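Local coordinates for protein particle-associated glycoside hydrolase (Acinetobacter phage Fri1, PDB 6C72) that is a tailspike depolymerase that probably cleaves the capsular polysaccharide of Acinetobacter baumannii during entry of the phage, at residues 259-265 against 282-288. Numbering follows the deposited sequence.
Sequences FENCNFL and FKNCTFQ. With ZN (zinc ion), chain M.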
loop_
_atom_site.group_PDB
_atom_site.type_symbol
_atom_site.label_atom_id
_atom_site.label_comp_id
_atom_site.label_asym_id
_atom_site.label_seq_id
_atom_site.Cartn_x
_atom_site.Cartn_y
_atom_site.Cartn_z
ATOM N N PHE A 259 -10.528 0.657 -12.727
ATOM C CA PHE A 259 -11.700 1.515 -12.832
ATOM C C PHE A 259 -11.486 2.753 -11.975
ATOM O O PHE A 259 -11.116 2.643 -10.801
ATOM C CB PHE A 259 -12.974 0.782 -12.386
ATOM C CG PHE A 259 -13.196 -0.521 -13.102
ATOM C CD1 PHE A 259 -12.587 -1.693 -12.647
ATOM C CD2 PHE A 259 -14.001 -0.574 -14.229
ATOM C CE1 PHE A 259 -12.781 -2.902 -13.303
ATOM C CE2 PHE A 259 -14.207 -1.783 -14.898
ATOM C CZ PHE A 259 -13.587 -2.961 -14.430
ATOM N N GLU A 260 -11.708 3.924 -12.565
ATOM C CA GLU A 260 -11.576 5.175 -11.832
ATOM C C GLU A 260 -12.699 6.123 -12.219
ATOM O O GLU A 260 -13.066 6.202 -13.389
ATOM C CB GLU A 260 -10.231 5.848 -12.092
ATOM C CG GLU A 260 -9.982 7.017 -11.166
ATOM C CD GLU A 260 -8.626 7.632 -11.383
ATOM O OE1 GLU A 260 -7.786 6.974 -12.043
ATOM O OE2 GLU A 260 -8.402 8.767 -10.909
ATOM N N ASN A 261 -13.242 6.836 -11.237
ATOM C CA ASN A 261 -14.265 7.850 -11.494
ATOM C C ASN A 261 -15.487 7.244 -12.173
ATOM O O ASN A 261 -16.075 7.845 -13.069
ATOM C CB ASN A 261 -13.702 9.004 -12.326
ATOM C CG ASN A 261 -12.571 9.729 -11.619
ATOM O OD1 ASN A 261 -12.731 10.193 -10.493
ATOM N ND2 ASN A 261 -11.414 9.811 -12.272
ATOM N N CYS A 262 -15.837 6.021 -11.792
ATOM C CA CYS A 262 -16.988 5.329 -12.354
ATOM C C CYS A 262 -18.096 5.244 -11.316
ATOM O O CYS A 262 -17.838 5.170 -10.118
ATOM C CB CYS A 262 -16.612 3.917 -12.837
ATOM S SG CYS A 262 -15.492 3.896 -14.277
ATOM N N ASN A 263 -19.337 5.251 -11.776
ATOM C CA ASN A 263 -20.487 5.167 -10.887
ATOM C C ASN A 263 -21.355 4.010 -11.336
ATOM O O ASN A 263 -22.041 4.098 -12.362
ATOM C CB ASN A 263 -21.281 6.468 -10.872
ATOM C CG ASN A 263 -20.450 7.631 -10.394
ATOM O OD1 ASN A 263 -20.067 7.673 -9.234
ATOM N ND2 ASN A 263 -20.172 8.585 -11.279
ATOM N N PHE A 264 -21.321 2.927 -10.577
ATOM C CA PHE A 264 -22.138 1.759 -10.881
ATOM C C PHE A 264 -23.429 1.896 -10.079
ATOM O O PHE A 264 -23.462 1.658 -8.869
ATOM C CB PHE A 264 -21.348 0.490 -10.585
ATOM C CG PHE A 264 -19.995 0.472 -11.264
ATOM C CD1 PHE A 264 -19.884 0.163 -12.606
ATOM C CD2 PHE A 264 -18.845 0.811 -10.575
ATOM C CE1 PHE A 264 -18.655 0.158 -13.243
ATOM C CE2 PHE A 264 -17.608 0.805 -11.212
ATOM C CZ PHE A 264 -17.517 0.468 -12.545
ATOM N N LEU A 265 -24.495 2.324 -10.756
ATOM C CA LEU A 265 -25.714 2.710 -10.060
ATOM C C LEU A 265 -26.716 1.568 -10.075
ATOM O O LEU A 265 -26.318 0.397 -10.084
ATOM C CB LEU A 265 -26.315 3.972 -10.681
ATOM C CG LEU A 265 -25.352 5.149 -10.847
ATOM C CD1 LEU A 265 -26.059 6.341 -11.525
ATOM C CD2 LEU A 265 -24.748 5.578 -9.517
ATOM N N PHE A 282 -10.551 -0.499 -7.957
ATOM C CA PHE A 282 -11.517 0.581 -8.083
ATOM C C PHE A 282 -10.996 1.765 -7.282
ATOM O O PHE A 282 -10.670 1.617 -6.103
ATOM C CB PHE A 282 -12.893 0.156 -7.565
ATOM C CG PHE A 282 -13.514 -0.982 -8.331
ATOM C CD1 PHE A 282 -13.252 -2.304 -7.977
ATOM C CD2 PHE A 282 -14.378 -0.735 -9.391
ATOM C CE1 PHE A 282 -13.837 -3.366 -8.674
ATOM C CE2 PHE A 282 -14.961 -1.787 -10.087
ATOM C CZ PHE A 282 -14.688 -3.105 -9.729
ATOM N N LYS A 283 -10.889 2.922 -7.928
ATOM C CA LYS A 283 -10.458 4.155 -7.282
ATOM C C LYS A 283 -11.479 5.248 -7.555
ATOM O O LYS A 283 -11.797 5.521 -8.715
ATOM C CB LYS A 283 -9.082 4.589 -7.780
ATOM C CG LYS A 283 -8.516 5.784 -7.030
ATOM C CD LYS A 283 -7.489 6.498 -7.889
ATOM C CE LYS A 283 -6.119 5.851 -7.769
ATOM N NZ LYS A 283 -5.375 6.395 -6.572
ATOM N N ASN A 284 -11.989 5.869 -6.488
ATOM C CA ASN A 284 -12.967 6.960 -6.593
ATOM C C ASN A 284 -14.161 6.541 -7.448
ATOM O O ASN A 284 -14.608 7.274 -8.339
ATOM C CB ASN A 284 -12.323 8.244 -7.127
ATOM C CG ASN A 284 -13.200 9.481 -6.905
ATOM O OD1 ASN A 284 -13.911 9.590 -5.896
ATOM N ND2 ASN A 284 -13.157 10.421 -7.857
ATOM N N CYS A 285 -14.637 5.322 -7.224
ATOM C CA CYS A 285 -15.841 4.820 -7.865
ATOM C C CYS A 285 -16.940 4.718 -6.820
ATOM O O CYS A 285 -16.662 4.655 -5.631
ATOM C CB CYS A 285 -15.592 3.449 -8.507
ATOM S SG CYS A 285 -14.317 3.483 -9.791
ATOM N N THR A 286 -18.194 4.694 -7.257
ATOM C CA THR A 286 -19.299 4.509 -6.328
ATOM C C THR A 286 -20.141 3.319 -6.757
ATOM O O THR A 286 -20.117 2.905 -7.918
ATOM C CB THR A 286 -20.198 5.758 -6.211
ATOM O OG1 THR A 286 -21.022 5.888 -7.376
ATOM C CG2 THR A 286 -19.374 7.033 -6.019
ATOM N N PHE A 287 -20.839 2.732 -5.789
ATOM C CA PHE A 287 -21.765 1.626 -6.018
ATOM C C PHE A 287 -23.046 1.968 -5.268
ATOM O O PHE A 287 -23.046 2.008 -4.032
ATOM C CB PHE A 287 -21.175 0.291 -5.544
ATOM C CG PHE A 287 -19.795 -0.009 -6.100
ATOM C CD1 PHE A 287 -18.652 0.494 -5.487
ATOM C CD2 PHE A 287 -19.649 -0.795 -7.241
ATOM C CE1 PHE A 287 -17.391 0.226 -5.986
ATOM C CE2 PHE A 287 -18.391 -1.079 -7.753
ATOM C CZ PHE A 287 -17.254 -0.567 -7.123
ATOM N N GLN A 288 -24.123 2.268 -5.993
ATOM C CA GLN A 288 -25.293 2.886 -5.371
ATOM C C GLN A 288 -26.571 2.202 -5.830
ATOM O O GLN A 288 -26.822 2.106 -7.033
ATOM C CB GLN A 288 -25.359 4.388 -5.682
ATOM C CG GLN A 288 -23.995 5.045 -5.743
ATOM C CD GLN A 288 -24.041 6.547 -5.570
ATOM O OE1 GLN A 288 -24.707 7.058 -4.661
ATOM N NE2 GLN A 288 -23.324 7.267 -6.428
HETATM ZN ZN ZN M . -6.072 9.208 -10.678
HETATM O O HOH W 1 -17.220 8.465 -8.828
HETATM O O HOH W 2 -6.170 10.306 -8.819
#
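Phe264, Phe259 and Phe282 have the most surface covered in this contact. The ring of Phe264 lies beside that of Phe287, with Phe264 CD2 3.4 Å from Phe287 CE2. The planes are near parallel but slid apart, with centroids 5.3 Å apart. Phe259 and Phe282 repeat the arrangement: their centroids are 4.8 Å apart, the planes meet at 12°, and Phe259 CD1 sits over one face of the Phe282 ring. Phe264 CE2 reaches the edge of that ring at Phe282 CE2 (3.9 Å) and so links the two pairs. Cys285 SG packs 3.8 Å from Cys262 CB and accepts a hydrogen bond from Cys262 N (3.6 Å).

Residues 259-265 and 282-288 are equivalent strand-turn-strand pieces on successive coils of a right-handed parallel beta-helix, the fold common among phage tailspikes. Equivalent positions lie in register; the two Phe, the Asn and the Cys recur. The phenylalanines line the interior, where Leu244 of strand 244-247 touches Phe259, Phe264 and Phe282. Parallel backbone hydrogen bonds join the coils, such as Lys283 N to Phe259 O (2.9 Å) and Phe264 N to Thr286 O (2.9 Å).

Asn261 and Asn284 form the corner, both with positive phi and psi. Asn284 ND2 donates to Asn261 OD1 (2.7 Å), which also bonds Ser228 of a neighbouring subunit. On the outer face, Thr286 OG1 donates to Asn263 OD1 (2.7 Å). A water bridges Asn263 OD1 and Asn284 O. Glu260 faces outward. Its OE1 bonds Tyr258, and its OE2 binds the zinc ion at 2.4 Å and hydrogen-bonds Asn256 of the neighbouring subunit.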